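Succinate--CoA ligase subunit alpha (Campylobacter jejuni, PDB 6MEL) forms the alpha subunit of a CoA ligase, joining a Rossmann-type CoA-binding domain to a second alpha/beta domain that packs against a partner protein chain. Local coordinates at residues 160-165 and 170-175; 201-206 and 282-287; 231-236 and 278-283. All coordinates share one frame; numbering follows the deposited sequence.

Contact 1 of 3, residues 160-165 and 170-175; sequences EAANQV and YGISTA
V165 and Y170 meet twice, through backbone and side chain. The amide N of Y170 donates to the carbonyl O of V165 at 3.0 Å with an N-H...O angle of 153°, so the chain leaving the helix is caught by the helix's own last turns. The CG1 methyl of V165 lies 3.8 Å from CB of Y170, and the two side chains run nearly perpendicular to each other. Because CG1 stands opposite the backbone N (chi1 166°), this methyl faces the extended segment and also reaches I172, whose CD1 is 4.1 Å away. One turn earlier, CB of A162 sits 4.0 Å from CG1 of I172. A bare methyl suits this position, since it lets the helix settle close to the strand, while the branched V165 and I172 fill the space between backbones.

The tyrosine ring leads away from the helix, and its OH bonds to the carbonyl O of G289. On the flank of the helix, Q164 NE2 donates almost straight to E160 OE2 at 2.8 Å; the bond meets the anti lone pair of E160 OE2, and that oxygen lies in the amide plane of Q164. P277 O takes another bond from NE2, and G281 N donates to OE1, which fixes the rotation of the amide; E160 OE1 forms a salt bridge with a basic side chain of the partner protein chain.

Helix 156-167 is here the crossover of a beta-alpha-beta unit, lying over its two neighbouring parallel strands: A162 and V165 also pack on strand 148-152 beside strand 172-177, and Y170 rests on helix 280-288.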
ATOM      1  N   GLU A 160      14.986  14.028   1.951  1.00 38.29           N
ATOM      2  CA  GLU A 160      15.781  13.951   3.174  1.00 39.07           C
ATOM      3  C   GLU A 160      17.146  13.323   2.839  1.00 41.64           C
ATOM      4  O   GLU A 160      18.185  13.828   3.275  1.00 41.20           O
ATOM      5  CB  GLU A 160      15.047  13.153   4.251  1.00 40.20           C
ATOM      6  CG  GLU A 160      15.848  12.855   5.500  1.00 40.37           C
ATOM      7  CD  GLU A 160      16.353  14.061   6.271  1.00 42.72           C
ATOM      8  OE1 GLU A 160      15.637  15.082   6.291  1.00 43.08           O
ATOM      9  OE2 GLU A 160      17.494  13.993   6.828  1.00 43.07           O
ATOM     10  N   ALA A 161      17.155  12.204   2.103  1.00 38.86           N
ATOM     11  CA  ALA A 161      18.423  11.512   1.752  1.00 39.77           C
ATOM     12  C   ALA A 161      19.275  12.410   0.846  1.00 39.96           C
ATOM     13  O   ALA A 161      20.481  12.604   1.099  1.00 40.10           O
ATOM     14  CB  ALA A 161      18.142  10.180   1.112  1.00 38.12           C
ATOM     15  N   ALA A 162      18.634  12.999  -0.171  1.00 39.03           N
ATOM     16  CA  ALA A 162      19.338  13.847  -1.111  1.00 42.19           C
ATOM     17  C   ALA A 162      19.998  15.000  -0.355  1.00 41.44           C
ATOM     18  O   ALA A 162      21.158  15.337  -0.576  1.00 39.65           O
ATOM     19  CB  ALA A 162      18.409  14.344  -2.193  1.00 40.75           C
ATOM     20  N   ASN A 163      19.252  15.576   0.583  1.00 42.07           N
ATOM     21  CA  ASN A 163      19.730  16.720   1.321  1.00 40.95           C
ATOM     22  C   ASN A 163      20.931  16.316   2.181  1.00 43.91           C
ATOM     23  O   ASN A 163      21.913  17.113   2.301  1.00 42.74           O
ATOM     24  CB  ASN A 163      18.605  17.365   2.134  1.00 44.98           C
ATOM     25  CG  ASN A 163      18.903  18.793   2.506  1.00 47.16           C
ATOM     26  OD1 ASN A 163      19.397  19.539   1.667  1.00 45.29           O
ATOM     27  ND2 ASN A 163      18.656  19.144   3.757  1.00 43.04           N
ATOM     28  N   GLN A 164      20.870  15.132   2.823  1.00 41.43           N
ATOM     29  CA  GLN A 164      22.001  14.661   3.624  1.00 41.63           C
ATOM     30  C   GLN A 164      23.253  14.516   2.725  1.00 45.23           C
ATOM     31  O   GLN A 164      24.416  14.762   3.131  1.00 44.92           O
ATOM     32  CB  GLN A 164      21.693  13.340   4.315  1.00 40.24           C
ATOM     33  CG  GLN A 164      20.686  13.432   5.457  1.00 40.61           C
ATOM     34  CD  GLN A 164      20.402  12.036   5.960  1.00 39.96           C
ATOM     35  OE1 GLN A 164      21.224  11.151   5.770  1.00 38.33           O
ATOM     36  NE2 GLN A 164      19.245  11.819   6.583  1.00 37.24           N
ATOM     37  N   VAL A 165      23.051  14.064   1.495  1.00 42.77           N
ATOM     38  CA  VAL A 165      24.187  13.829   0.637  1.00 42.79           C
ATOM     39  C   VAL A 165      24.791  15.182   0.226  1.00 47.19           C
ATOM     40  O   VAL A 165      26.020  15.312   0.163  1.00 48.13           O
ATOM     41  CB  VAL A 165      23.780  12.983  -0.575  1.00 42.17           C
ATOM     42  CG1 VAL A 165      24.846  13.013  -1.657  1.00 45.09           C
ATOM     43  CG2 VAL A 165      23.439  11.556  -0.167  1.00 40.98           C
ATOM     44  N   TYR A 170      28.551  16.229  -1.228  1.00 50.61           N
ATOM     45  CA  TYR A 170      28.410  15.566  -2.520  1.00 46.90           C
ATOM     46  C   TYR A 170      27.152  16.080  -3.241  1.00 48.12           C
ATOM     47  O   TYR A 170      26.687  17.171  -2.978  1.00 47.79           O
ATOM     48  CB  TYR A 170      28.443  14.063  -2.268  1.00 48.22           C
ATOM     49  CG  TYR A 170      29.820  13.607  -1.890  1.00 50.98           C
ATOM     50  CD1 TYR A 170      30.774  13.409  -2.876  1.00 52.71           C
ATOM     51  CD2 TYR A 170      30.186  13.440  -0.561  1.00 51.44           C
ATOM     52  CE1 TYR A 170      32.062  13.011  -2.557  1.00 56.01           C
ATOM     53  CE2 TYR A 170      31.467  13.042  -0.222  1.00 49.18           C
ATOM     54  CZ  TYR A 170      32.404  12.835  -1.225  1.00 54.41           C
ATOM     55  OH  TYR A 170      33.670  12.417  -0.950  1.00 55.98           O
ATOM     56  N   GLY A 171      26.620  15.299  -4.177  1.00 47.26           N
ATOM     57  CA  GLY A 171      25.384  15.662  -4.870  1.00 45.31           C
ATOM     58  C   GLY A 171      24.827  14.475  -5.630  1.00 42.21           C
ATOM     59  O   GLY A 171      25.413  13.392  -5.618  1.00 41.31           O
ATOM     60  N   ILE A 172      23.720  14.726  -6.325  1.00 41.80           N
ATOM     61  CA  ILE A 172      22.915  13.725  -6.938  1.00 41.10           C
ATOM     62  C   ILE A 172      23.096  13.810  -8.444  1.00 39.94           C
ATOM     63  O   ILE A 172      23.036  14.892  -9.019  1.00 41.23           O
ATOM     64  CB  ILE A 172      21.433  13.894  -6.570  1.00 40.35           C
ATOM     65  CG1 ILE A 172      21.204  13.862  -5.053  1.00 40.33           C
ATOM     66  CG2 ILE A 172      20.611  12.860  -7.315  1.00 40.13           C
ATOM     67  CD1 ILE A 172      21.794  12.661  -4.335  1.00 42.05           C
ATOM     68  N   SER A 173      23.241  12.646  -9.078  1.00 40.62           N
ATOM     69  CA  SER A 173      23.291  12.611 -10.531  1.00 42.36           C
ATOM     70  C   SER A 173      21.852  12.645 -11.054  1.00 42.67           C
ATOM     71  O   SER A 173      21.375  13.673 -11.547  1.00 40.91           O
ATOM     72  CB  SER A 173      24.095  11.428 -11.039  1.00 42.67           C
ATOM     73  OG  SER A 173      23.708  10.209 -10.413  1.00 41.98           O
ATOM     74  N   THR A 174      21.152  11.527 -10.873  1.00 39.38           N
ATOM     75  CA  THR A 174      19.736  11.421 -11.124  1.00 38.33           C
ATOM     76  C   THR A 174      19.109  10.721  -9.918  1.00 40.02           C
ATOM     77  O   THR A 174      19.704   9.746  -9.363  1.00 37.92           O
ATOM     78  CB  THR A 174      19.473  10.625 -12.414  1.00 38.41           C
ATOM     79  OG1 THR A 174      19.992  11.297 -13.565  1.00 40.56           O
ATOM     80  CG2 THR A 174      17.997  10.433 -12.696  1.00 39.01           C
ATOM     81  N   ALA A 175      17.925  11.186  -9.516  1.00 39.10           N
ATOM     82  CA  ALA A 175      17.131  10.502  -8.490  1.00 37.88           C
ATOM     83  C   ALA A 175      15.823  10.021  -9.127  1.00 36.55           C
ATOM     84  O   ALA A 175      15.156  10.806  -9.824  1.00 38.24           O
ATOM     85  CB  ALA A 175      16.839  11.414  -7.335  1.00 38.61           C
TER

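Contact 2 of 3, residues 201-206 and 282-287; sequences TKAIVM and EEIQKI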
ATOM      1  N   THR A 201      28.045   8.652 -12.374  1.00 45.07           N
ATOM      2  CA  THR A 201      27.596   8.175 -11.080  1.00 44.95           C
ATOM      3  C   THR A 201      28.706   7.321 -10.445  1.00 43.26           C
ATOM      4  O   THR A 201      29.209   6.396 -11.086  1.00 44.35           O
ATOM      5  CB  THR A 201      26.256   7.438 -11.207  1.00 45.78           C
ATOM      6  OG1 THR A 201      25.226   8.333 -11.654  1.00 42.48           O
ATOM      7  CG2 THR A 201      25.856   6.808  -9.892  1.00 44.13           C
ATOM      8  N   LYS A 202      29.073   7.608  -9.196  1.00 41.09           N
ATOM      9  CA  LYS A 202      30.114   6.792  -8.510  1.00 46.39           C
ATOM     10  C   LYS A 202      29.549   5.943  -7.374  1.00 45.78           C
ATOM     11  O   LYS A 202      30.210   5.053  -6.886  1.00 44.72           O
ATOM     12  CB  LYS A 202      31.200   7.715  -7.981  1.00 48.36           C
ATOM     13  CG  LYS A 202      31.900   8.416  -9.121  1.00 55.14           C
ATOM     14  CD  LYS A 202      33.054   9.231  -8.686  1.00 66.29           C
ATOM     15  CE  LYS A 202      34.012   9.475  -9.844  1.00 74.37           C
ATOM     16  NZ  LYS A 202      34.550  10.855  -9.781  1.00 78.93           N
ATOM     17  N   ALA A 203      28.329   6.235  -6.934  1.00 44.90           N
ATOM     18  CA  ALA A 203      27.737   5.481  -5.844  1.00 43.12           C
ATOM     19  C   ALA A 203      26.225   5.615  -5.956  1.00 41.38           C
ATOM     20  O   ALA A 203      25.746   6.566  -6.543  1.00 40.90           O
ATOM     21  CB  ALA A 203      28.242   6.015  -4.534  1.00 43.95           C
ATOM     22  N   ILE A 204      25.505   4.633  -5.430  1.00 39.96           N
ATOM     23  CA  ILE A 204      24.058   4.649  -5.479  1.00 40.79           C
ATOM     24  C   ILE A 204      23.486   4.465  -4.076  1.00 41.07           C
ATOM     25  O   ILE A 204      23.928   3.565  -3.335  1.00 41.42           O
ATOM     26  CB  ILE A 204      23.525   3.558  -6.418  1.00 40.50           C
ATOM     27  CG1 ILE A 204      24.129   3.660  -7.820  1.00 43.15           C
ATOM     28  CG2 ILE A 204      22.021   3.649  -6.482  1.00 41.20           C
ATOM     29  CD1 ILE A 204      25.130   2.608  -8.114  1.00 44.84           C
ATOM     30  N   VAL A 205      22.509   5.303  -3.740  1.00 38.49           N
ATOM     31  CA  VAL A 205      21.668   5.121  -2.556  1.00 39.91           C
ATOM     32  C   VAL A 205      20.349   4.477  -3.006  1.00 40.24           C
ATOM     33  O   VAL A 205      19.649   5.032  -3.853  1.00 39.10           O
ATOM     34  CB  VAL A 205      21.415   6.459  -1.854  1.00 41.32           C
ATOM     35  CG1 VAL A 205      20.458   6.309  -0.668  1.00 40.87           C
ATOM     36  CG2 VAL A 205      22.722   7.120  -1.412  1.00 42.51           C
ATOM     37  N   MET A 206      19.986   3.354  -2.387  1.00 37.42           N
ATOM     38  CA  MET A 206      18.703   2.723  -2.591  1.00 39.59           C
ATOM     39  C   MET A 206      17.896   2.849  -1.292  1.00 36.45           C
ATOM     40  O   MET A 206      18.387   2.562  -0.197  1.00 37.89           O
ATOM     41  CB  MET A 206      18.810   1.263  -3.082  1.00 39.79           C
ATOM     42  CG  MET A 206      19.530   0.332  -2.149  1.00 41.92           C
ATOM     43  SD  MET A 206      19.570  -1.350  -2.818  1.00 40.74           S
ATOM     44  CE  MET A 206      17.955  -1.978  -2.382  1.00 40.56           C
ATOM     45  N   GLU A 282      26.219  10.389   5.809  1.00 42.00           N
ATOM     46  CA  GLU A 282      27.448   9.980   6.442  1.00 47.14           C
ATOM     47  C   GLU A 282      27.985   8.707   5.787  1.00 47.66           C
ATOM     48  O   GLU A 282      29.204   8.559   5.669  1.00 44.21           O
ATOM     49  CB  GLU A 282      27.257   9.755   7.931  1.00 46.90           C
ATOM     50  CG  GLU A 282      27.142  11.048   8.723  1.00 49.83           C
ATOM     51  CD  GLU A 282      27.232  10.810  10.233  1.00 52.40           C
ATOM     52  OE1 GLU A 282      27.689   9.719  10.625  1.00 56.63           O
ATOM     53  OE2 GLU A 282      26.776  11.669  11.005  1.00 53.14           O
ATOM     54  N   GLU A 283      27.093   7.788   5.374  1.00 42.50           N
ATOM     55  CA  GLU A 283      27.563   6.543   4.779  1.00 41.83           C
ATOM     56  C   GLU A 283      28.255   6.840   3.451  1.00 41.73           C
ATOM     57  O   GLU A 283      29.304   6.263   3.127  1.00 43.37           O
ATOM     58  CB  GLU A 283      26.438   5.526   4.584  1.00 41.22           C
ATOM     59  CG  GLU A 283      26.924   4.122   4.358  1.00 43.16           C
ATOM     60  CD  GLU A 283      27.562   3.458   5.574  1.00 45.63           C
ATOM     61  OE1 GLU A 283      27.532   4.051   6.658  1.00 44.05           O
ATOM     62  OE2 GLU A 283      28.125   2.386   5.404  1.00 48.03           O
ATOM     63  N   ILE A 284      27.670   7.740   2.671  1.00 41.80           N
ATOM     64  CA  ILE A 284      28.286   8.150   1.432  1.00 41.41           C
ATOM     65  C   ILE A 284      29.685   8.766   1.686  1.00 44.74           C
ATOM     66  O   ILE A 284      30.625   8.500   0.923  1.00 43.46           O
ATOM     67  CB  ILE A 284      27.347   9.093   0.663  1.00 41.85           C
ATOM     68  CG1 ILE A 284      26.185   8.324  -0.011  1.00 41.13           C
ATOM     69  CG2 ILE A 284      28.108   9.932  -0.336  1.00 42.73           C
ATOM     70  CD1 ILE A 284      26.579   7.371  -1.103  1.00 39.71           C
ATOM     71  N   GLN A 285      29.827   9.605   2.708  1.00 44.27           N
ATOM     72  CA  GLN A 285      31.144  10.180   3.087  1.00 49.02           C
ATOM     73  C   GLN A 285      32.149   9.083   3.465  1.00 48.23           C
ATOM     74  O   GLN A 285      33.280   9.151   3.050  1.00 47.44           O
ATOM     75  CB  GLN A 285      31.035  11.095   4.292  1.00 52.36           C
ATOM     76  CG  GLN A 285      30.217  12.339   4.022  1.00 58.36           C
ATOM     77  CD  GLN A 285      30.280  13.183   5.265  1.00 65.83           C
ATOM     78  OE1 GLN A 285      29.359  13.209   6.072  1.00 64.47           O
ATOM     79  NE2 GLN A 285      31.446  13.768   5.480  1.00 78.88           N
ATOM     80  N   LYS A 286      31.721   8.068   4.215  1.00 46.72           N
ATOM     81  CA  LYS A 286      32.594   6.944   4.501  1.00 47.79           C
ATOM     82  C   LYS A 286      33.125   6.328   3.217  1.00 49.09           C
ATOM     83  O   LYS A 286      34.290   5.919   3.154  1.00 47.36           O
ATOM     84  CB  LYS A 286      31.885   5.814   5.240  1.00 53.54           C
ATOM     85  CG  LYS A 286      31.702   6.014   6.732  1.00 64.56           C
ATOM     86  CD  LYS A 286      31.413   4.672   7.403  1.00 72.30           C
ATOM     87  CE  LYS A 286      30.518   4.779   8.624  1.00 76.15           C
ATOM     88  NZ  LYS A 286      29.564   3.631   8.688  1.00 74.34           N
ATOM     89  N   ILE A 287      32.232   6.165   2.230  1.00 45.83           N
ATOM     90  CA  ILE A 287      32.578   5.439   1.046  1.00 46.13           C
ATOM     91  C   ILE A 287      33.489   6.300   0.170  1.00 45.91           C
ATOM     92  O   ILE A 287      34.502   5.829  -0.290  1.00 46.85           O
ATOM     93  CB  ILE A 287      31.318   4.971   0.290  1.00 45.87           C
ATOM     94  CG1 ILE A 287      30.604   3.828   1.022  1.00 45.46           C
ATOM     95  CG2 ILE A 287      31.641   4.589  -1.144  1.00 45.89           C
ATOM     96  CD1 ILE A 287      29.158   3.695   0.621  1.00 46.10           C
TER
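I284 lays its terminal methyl against A203 and V205, joining helix 280-288 to strand 203-209. The domain is a flavodoxin-like alpha/beta sandwich: its parallel strands run in the order 172-177, 148-152, 203-209, 230-235 and 272-273, and this strand is the middle one. Residues two apart in a strand face the same side, so A203 points its CB at the helix and V205 offers CG2 from the same face, while I204 between them turns to the opposite face, where it meets helix 188-197.

The tight part is small and wholly apolar. CD1 of I284 is 4.0 Å from CB of A203 and 3.9 Å from CG2 of V205, while CG1 of I284 lies equally near that valine methyl, at 3.9 Å. The isoleucine bends back at its second torsion (chi2 -65°), bringing CD1 over the strand between the two residues. Alanine suits the spot beneath this methyl, as a short side chain lets the helix approach, and the beta-branched valine provides a broad wall fitting an extended backbone. I284 also touches V148 on the next strand, so one side chain spans two strands.

Away from this patch the packing slackens. I287 points toward the strand, but its CG2 stays 5.0 Å from CB of A203, resting instead on V231 and P229. Farther round the helix the residues become polar: E282 OE2 makes a salt bridge to a basic side chain of the partner protein chain, and K286 is exposed. Lysine and glutamate three positions apart suit such an outer surface because one helical turn brings their charged ends together. NZ of K286 reaches OE1 of E283 at 2.9 Å, meeting it from the syn side and 21° out of the carboxylate plane.

Contact 3 of 3, residues 231-236 and 278-283; sequences VAFIAG and ALIGEE
I280 reaches from the start of helix 280-288 toward F233, and its path shows how the helix end is seated on strand 230-235. Its CB points across the gap rather than into it, and the side chain forks there. The CG2 branch approaches V231, with CG1 of the valine 4.4 Å away, and also touches V205 of the adjoining strand. The CG1 branch leaves opposite the carbonyl carbon and continues extended (chi2 166°), carrying the tip toward the sheet. Along this arm CG1 of I280 passes 4.2 Å from CB of F233, and CD1 of I280 ends 3.9 Å from the same CB, beside A161 of helix 156-167. The phenylalanine ring meets CD1 obliquely. A branched isoleucine suits this junction, because its two arms, CG2 and CG1-CD1, reach different neighbours.

The strand here is the fourth of the five parallel strands of the flavodoxin-like sheet. V231 and F233, two residues apart, face the helix, whereas A232 between them turns to helix 259-268 on the other side.

At the far end of the contact V231 meets E283 through aliphatic carbon alone. CG2 of the valine is 3.7 Å from CG of the glutamate, and valine CG1 lies 4.0 Å from glutamate CB, so both methyls press on the stem of E283. With its CG opposite the backbone N (chi1 -163°) and a bend at the next bond, the glutamate covers an apolar residue with its methylenes yet sends its carboxylate off to K286.

Toward the end of the strand, F233 and A235 pack on apolar side chains of the partner protein chain, and just beyond it G236 N donates to an acidic side chain of that chain. G236 has a positive phi of 109°, a conformation suited to glycine.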
ATOM      1  N   VAL A 231      24.539   2.073  -1.000  1.00 36.91           N
ATOM      2  CA  VAL A 231      24.064   2.340   0.324  1.00 36.62           C
ATOM      3  C   VAL A 231      22.568   2.056   0.311  1.00 38.94           C
ATOM      4  O   VAL A 231      21.890   2.536  -0.593  1.00 38.26           O
ATOM      5  CB  VAL A 231      24.329   3.797   0.720  1.00 40.04           C
ATOM      6  CG1 VAL A 231      23.628   4.186   2.023  1.00 39.88           C
ATOM      7  CG2 VAL A 231      25.814   4.095   0.822  1.00 39.87           C
ATOM      8  N   ALA A 232      22.062   1.372   1.343  1.00 39.84           N
ATOM      9  CA  ALA A 232      20.633   1.051   1.465  1.00 39.48           C
ATOM     10  C   ALA A 232      20.100   1.489   2.815  1.00 38.90           C
ATOM     11  O   ALA A 232      20.752   1.325   3.862  1.00 38.36           O
ATOM     12  CB  ALA A 232      20.347  -0.405   1.252  1.00 38.90           C
ATOM     13  N   PHE A 233      18.900   2.080   2.763  1.00 36.78           N
ATOM     14  CA  PHE A 233      18.078   2.287   3.936  1.00 36.14           C
ATOM     15  C   PHE A 233      16.698   1.694   3.620  1.00 35.50           C
ATOM     16  O   PHE A 233      16.110   2.043   2.610  1.00 34.92           O
ATOM     17  CB  PHE A 233      17.937   3.765   4.330  1.00 36.02           C
ATOM     18  CG  PHE A 233      16.959   3.957   5.474  1.00 36.13           C
ATOM     19  CD1 PHE A 233      17.315   3.633   6.776  1.00 38.02           C
ATOM     20  CD2 PHE A 233      15.649   4.316   5.248  1.00 35.65           C
ATOM     21  CE1 PHE A 233      16.406   3.727   7.819  1.00 38.84           C
ATOM     22  CE2 PHE A 233      14.732   4.394   6.286  1.00 36.86           C
ATOM     23  CZ  PHE A 233      15.110   4.089   7.569  1.00 38.32           C
ATOM     24  N   ILE A 234      16.203   0.828   4.500  1.00 35.34           N
ATOM     25  CA  ILE A 234      14.952   0.152   4.345  1.00 34.01           C
ATOM     26  C   ILE A 234      14.053   0.624   5.477  1.00 36.48           C
ATOM     27  O   ILE A 234      14.268   0.253   6.592  1.00 36.50           O
ATOM     28  CB  ILE A 234      15.085  -1.391   4.383  1.00 34.98           C
ATOM     29  CG1 ILE A 234      16.146  -1.921   3.413  1.00 36.64           C
ATOM     30  CG2 ILE A 234      13.720  -2.032   4.110  1.00 34.17           C
ATOM     31  CD1 ILE A 234      15.943  -1.504   1.951  1.00 39.63           C
ATOM     32  N   ALA A 235      13.015   1.398   5.149  1.00 37.37           N
ATOM     33  CA  ALA A 235      12.100   1.920   6.175  1.00 35.36           C
ATOM     34  C   ALA A 235      11.135   0.835   6.666  1.00 37.47           C
ATOM     35  O   ALA A 235      10.697  -0.022   5.904  1.00 36.58           O
ATOM     36  CB  ALA A 235      11.331   3.052   5.564  1.00 36.17           C
ATOM     37  N   GLY A 236      10.746   0.912   7.938  1.00 36.14           N
ATOM     38  CA  GLY A 236       9.676   0.049   8.471  1.00 38.56           C
ATOM     39  C   GLY A 236      10.143  -1.032   9.443  1.00 37.99           C
ATOM     40  O   GLY A 236       9.390  -1.940   9.719  1.00 39.93           O
ATOM     41  N   ALA A 278      19.039   8.995   9.567  1.00 39.95           N
ATOM     42  CA  ALA A 278      19.761  10.263   9.682  1.00 41.65           C
ATOM     43  C   ALA A 278      21.160  10.157   9.100  1.00 43.27           C
ATOM     44  O   ALA A 278      21.734  11.190   8.859  1.00 45.40           O
ATOM     45  CB  ALA A 278      19.860  10.706  11.120  1.00 41.14           C
ATOM     46  N   LEU A 279      21.662   8.930   8.877  1.00 42.96           N
ATOM     47  CA  LEU A 279      23.090   8.695   8.599  1.00 40.92           C
ATOM     48  C   LEU A 279      23.371   8.210   7.162  1.00 42.07           C
ATOM     49  O   LEU A 279      24.447   7.661   6.888  1.00 41.56           O
ATOM     50  CB  LEU A 279      23.582   7.691   9.637  1.00 40.64           C
ATOM     51  CG  LEU A 279      23.366   8.087  11.097  1.00 43.45           C
ATOM     52  CD1 LEU A 279      24.102   7.104  12.017  1.00 46.54           C
ATOM     53  CD2 LEU A 279      23.850   9.507  11.384  1.00 45.24           C
ATOM     54  N   ILE A 280      22.450   8.471   6.218  1.00 41.16           N
ATOM     55  CA  ILE A 280      22.646   8.102   4.826  1.00 41.50           C
ATOM     56  C   ILE A 280      23.784   8.934   4.208  1.00 41.11           C
ATOM     57  O   ILE A 280      24.637   8.381   3.484  1.00 41.29           O
ATOM     58  CB  ILE A 280      21.332   8.235   4.032  1.00 42.22           C
ATOM     59  CG1 ILE A 280      20.263   7.275   4.573  1.00 43.07           C
ATOM     60  CG2 ILE A 280      21.543   8.021   2.537  1.00 41.04           C
ATOM     61  CD1 ILE A 280      18.854   7.589   4.058  1.00 43.21           C
ATOM     62  N   GLY A 281      23.745  10.257   4.409  1.00 41.51           N
ATOM     63  CA  GLY A 281      24.825  11.138   3.958  1.00 43.66           C
ATOM     64  C   GLY A 281      26.183  10.696   4.516  1.00 42.95           C
ATOM     65  O   GLY A 281      27.164  10.609   3.805  1.00 42.48           O
ATOM     66  N   GLU A 282      26.219  10.389   5.809  1.00 42.00           N
ATOM     67  CA  GLU A 282      27.448   9.980   6.442  1.00 47.14           C
ATOM     68  C   GLU A 282      27.985   8.707   5.787  1.00 47.66           C
ATOM     69  O   GLU A 282      29.204   8.559   5.669  1.00 44.21           O
ATOM     70  CB  GLU A 282      27.257   9.755   7.931  1.00 46.90           C
ATOM     71  CG  GLU A 282      27.142  11.048   8.723  1.00 49.83           C
ATOM     72  CD  GLU A 282      27.232  10.810  10.233  1.00 52.40           C
ATOM     73  OE1 GLU A 282      27.689   9.719  10.625  1.00 56.63           O
ATOM     74  OE2 GLU A 282      26.776  11.669  11.005  1.00 53.14           O
ATOM     75  N   GLU A 283      27.093   7.788   5.374  1.00 42.50           N
ATOM     76  CA  GLU A 283      27.563   6.543   4.779  1.00 41.83           C
ATOM     77  C   GLU A 283      28.255   6.840   3.451  1.00 41.73           C
ATOM     78  O   GLU A 283      29.304   6.263   3.127  1.00 43.37           O
ATOM     79  CB  GLU A 283      26.438   5.526   4.584  1.00 41.22           C
ATOM     80  CG  GLU A 283      26.924   4.122   4.358  1.00 43.16           C
ATOM     81  CD  GLU A 283      27.562   3.458   5.574  1.00 45.63           C
ATOM     82  OE1 GLU A 283      27.532   4.051   6.658  1.00 44.05           O
ATOM     83  OE2 GLU A 283      28.125   2.386   5.404  1.00 48.03           O
TER

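All three contacts are buried and belong to one side of the same sheet. Contacts 2 and 3 both use helix 280-288, laid on neighbouring strands 203-209 and 230-235, and share E282 and E283; contact 1 sets helix 156-167 beside them. The chemistry differs with chain distance: contact 1, local in sequence, includes a backbone hydrogen bond, whereas contacts 2 and 3 join distant segments through apolar packing alone. The contacts also interlock. V165 and Y170 touch I284, a probable hydrogen bond links S173 OG and T201 OG1, and V231 pairs by backbone with I204 and M206. Contact 2 borders an exposed helix face, and all three touch the partner chain at their edges, contact 3 with the most residues.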